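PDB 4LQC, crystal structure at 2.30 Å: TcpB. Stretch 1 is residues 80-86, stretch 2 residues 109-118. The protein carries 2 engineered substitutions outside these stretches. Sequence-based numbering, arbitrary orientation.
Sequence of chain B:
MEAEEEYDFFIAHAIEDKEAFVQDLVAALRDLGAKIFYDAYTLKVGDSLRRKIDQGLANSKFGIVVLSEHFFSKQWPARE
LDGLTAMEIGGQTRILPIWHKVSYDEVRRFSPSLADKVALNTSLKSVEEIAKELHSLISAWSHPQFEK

Stretch 1, residues 80-86: ELDGLTA
Stretch 2 (109-118) RFSPSLADKV

A helix entering from earlier in the chain, through Glu 80 to Asp 82, packs against a short helix, 112-116, closest in register where the CA atoms of Asp 82 and Ser 113 lie 6.0 Å apart; 403 Å² is buried in all. The CB of Asp 82 points sideways, but chi1 m (-64°) with chi2 -13° brings the carboxylate nearer, so that OD1 accepts from Ser 111 OG at 2.8 Å. Buried Ser 111, extended (-161/105) with chi1 t, is the N-cap: its OG also accepts from Leu 114 N at 3.0 Å, so one small hydroxyl caps its own helix and ties it to Asp 82. Water 1 donates to Asp 82 OD1 (2.6 Å) and lies 2.4 Å from Ser 113 OG (chi1 p, 38°).

Leu 81, Leu 84 and Leu 114 are buried, apolar side chains needing no polar partners. Leu 81 (m, t) points toward the other stretch, its CD1 3.7 Å from Phe 110 CB; Leu 114 (t, p) starts sideways yet brings CD1 to 4.3 Å from Leu 84 CB. Gly 83 to Ala 86 forms a type I turn. Threonine suits it: Thr 85 OG1, chi1 p, donates to Asp 82 O at a very short 2.5 Å, while its CG2 meets Leu 114 CD1 at 3.6 Å. Lys 117, all t, reaches Leu 84 O through NZ in a weak 3.1 Å bond.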

# COMPACT_ATOMS: atom_id res chain seq x y z
N GLU B 80 -3.41 17.22 -13.98
CA GLU B 80 -2.95 17.75 -12.71
C GLU B 80 -2.27 16.65 -11.89
O GLU B 80 -1.38 16.94 -11.09
CB GLU B 80 -4.11 18.41 -11.96
CG GLU B 80 -4.61 19.70 -12.66
CD GLU B 80 -5.54 20.55 -11.79
OE1 GLU B 80 -6.37 21.27 -12.36
OE2 GLU B 80 -5.45 20.49 -10.54
N LEU B 81 -2.68 15.40 -12.10
CA LEU B 81 -1.97 14.26 -11.48
C LEU B 81 -0.63 14.06 -12.17
O LEU B 81 0.42 13.96 -11.52
CB LEU B 81 -2.78 12.97 -11.60
CG LEU B 81 -4.03 12.82 -10.73
CD1 LEU B 81 -4.60 11.42 -10.91
CD2 LEU B 81 -3.71 13.07 -9.25
N ASP B 82 -0.67 14.00 -13.49
CA ASP B 82 0.53 13.89 -14.29
C ASP B 82 1.47 15.06 -14.02
O ASP B 82 2.69 14.89 -14.12
CB ASP B 82 0.18 13.86 -15.78
CG ASP B 82 -0.63 12.64 -16.15
OD1 ASP B 82 -0.72 11.69 -15.33
OD2 ASP B 82 -1.16 12.61 -17.29
N GLY B 83 0.90 16.22 -13.67
CA GLY B 83 1.67 17.42 -13.39
C GLY B 83 2.52 17.35 -12.12
O GLY B 83 3.56 17.99 -12.02
N LEU B 84 2.07 16.55 -11.16
CA LEU B 84 2.81 16.33 -9.92
C LEU B 84 4.20 15.77 -10.20
O LEU B 84 5.11 15.89 -9.38
CB LEU B 84 2.03 15.36 -9.03
CG LEU B 84 0.67 15.87 -8.54
CD1 LEU B 84 0.03 14.88 -7.59
CD2 LEU B 84 0.80 17.23 -7.86
N THR B 85 4.36 15.16 -11.38
CA THR B 85 5.63 14.51 -11.75
C THR B 85 6.59 15.45 -12.48
O THR B 85 7.73 15.08 -12.77
CB THR B 85 5.40 13.26 -12.65
OG1 THR B 85 4.82 13.66 -13.90
CG2 THR B 85 4.49 12.26 -11.98
N ALA B 86 6.15 16.66 -12.79
CA ALA B 86 6.96 17.57 -13.59
C ALA B 86 8.11 18.23 -12.82
O ALA B 86 7.93 18.73 -11.71
CB ALA B 86 6.08 18.62 -14.26
N ARG B 109 -4.12 3.33 -12.70
CA ARG B 109 -5.47 3.59 -13.17
C ARG B 109 -5.76 5.08 -13.20
O ARG B 109 -6.57 5.53 -14.00
CB ARG B 109 -6.50 2.90 -12.29
CG ARG B 109 -7.84 2.63 -12.98
CD ARG B 109 -8.78 1.82 -12.08
NE ARG B 109 -8.06 0.92 -11.18
CZ ARG B 109 -7.91 -0.39 -11.35
NH1 ARG B 109 -8.46 -1.01 -12.39
NH2 ARG B 109 -7.23 -1.09 -10.45
N PHE B 110 -5.12 5.85 -12.33
CA PHE B 110 -5.33 7.30 -12.31
C PHE B 110 -4.24 8.07 -13.06
O PHE B 110 -4.51 9.08 -13.72
CB PHE B 110 -5.47 7.81 -10.87
CG PHE B 110 -6.72 7.33 -10.19
CD1 PHE B 110 -7.93 7.98 -10.41
CD2 PHE B 110 -6.71 6.24 -9.36
CE1 PHE B 110 -9.09 7.54 -9.80
CE2 PHE B 110 -7.87 5.80 -8.73
CZ PHE B 110 -9.07 6.46 -8.96
N SER B 111 -3.00 7.59 -12.96
CA SER B 111 -1.88 8.24 -13.65
C SER B 111 -0.68 7.33 -13.80
O SER B 111 0.04 7.10 -12.82
CB SER B 111 -1.44 9.50 -12.91
OG SER B 111 -0.13 9.86 -13.34
N PRO B 112 -0.46 6.81 -15.02
CA PRO B 112 0.70 5.98 -15.34
C PRO B 112 2.03 6.67 -15.01
O PRO B 112 2.94 6.00 -14.53
CB PRO B 112 0.55 5.76 -16.85
CG PRO B 112 -0.92 5.70 -17.04
CD PRO B 112 -1.47 6.75 -16.09
N SER B 113 2.14 7.97 -15.26
CA SER B 113 3.38 8.69 -14.95
C SER B 113 3.66 8.73 -13.45
O SER B 113 4.80 8.57 -13.01
CB SER B 113 3.34 10.10 -15.54
OG SER B 113 2.05 10.64 -15.42
N LEU B 114 2.62 8.93 -12.66
CA LEU B 114 2.75 8.90 -11.21
C LEU B 114 3.11 7.48 -10.72
O LEU B 114 3.85 7.31 -9.76
CB LEU B 114 1.44 9.35 -10.58
CG LEU B 114 1.46 10.06 -9.25
CD1 LEU B 114 2.61 11.06 -9.17
CD2 LEU B 114 0.14 10.77 -9.09
N ALA B 115 2.59 6.47 -11.41
CA ALA B 115 2.77 5.08 -10.99
C ALA B 115 4.19 4.58 -11.25
O ALA B 115 4.65 3.58 -10.64
CB ALA B 115 1.75 4.17 -11.68
N ASP B 116 4.89 5.26 -12.15
CA ASP B 116 6.25 4.88 -12.49
C ASP B 116 7.28 5.80 -11.84
O ASP B 116 8.46 5.44 -11.77
CB ASP B 116 6.42 4.87 -14.01
CG ASP B 116 5.61 3.77 -14.67
OD1 ASP B 116 5.38 2.74 -13.99
OD2 ASP B 116 5.21 3.93 -15.84
N LYS B 117 6.82 6.95 -11.37
CA LYS B 117 7.67 7.87 -10.62
C LYS B 117 7.99 7.31 -9.24
O LYS B 117 7.09 7.10 -8.41
CB LYS B 117 7.01 9.23 -10.50
CG LYS B 117 7.88 10.28 -9.83
CD LYS B 117 7.05 11.48 -9.40
CE LYS B 117 7.87 12.45 -8.58
NZ LYS B 117 7.11 13.73 -8.35
N VAL B 118 9.27 7.06 -9.00
CA VAL B 118 9.71 6.49 -7.74
C VAL B 118 9.39 7.44 -6.60
O VAL B 118 9.63 8.64 -6.70
CB VAL B 118 11.22 6.22 -7.75
CG1 VAL B 118 11.64 5.55 -6.45
CG2 VAL B 118 11.57 5.34 -8.93
O HOH W 1 0.26 9.86 -16.88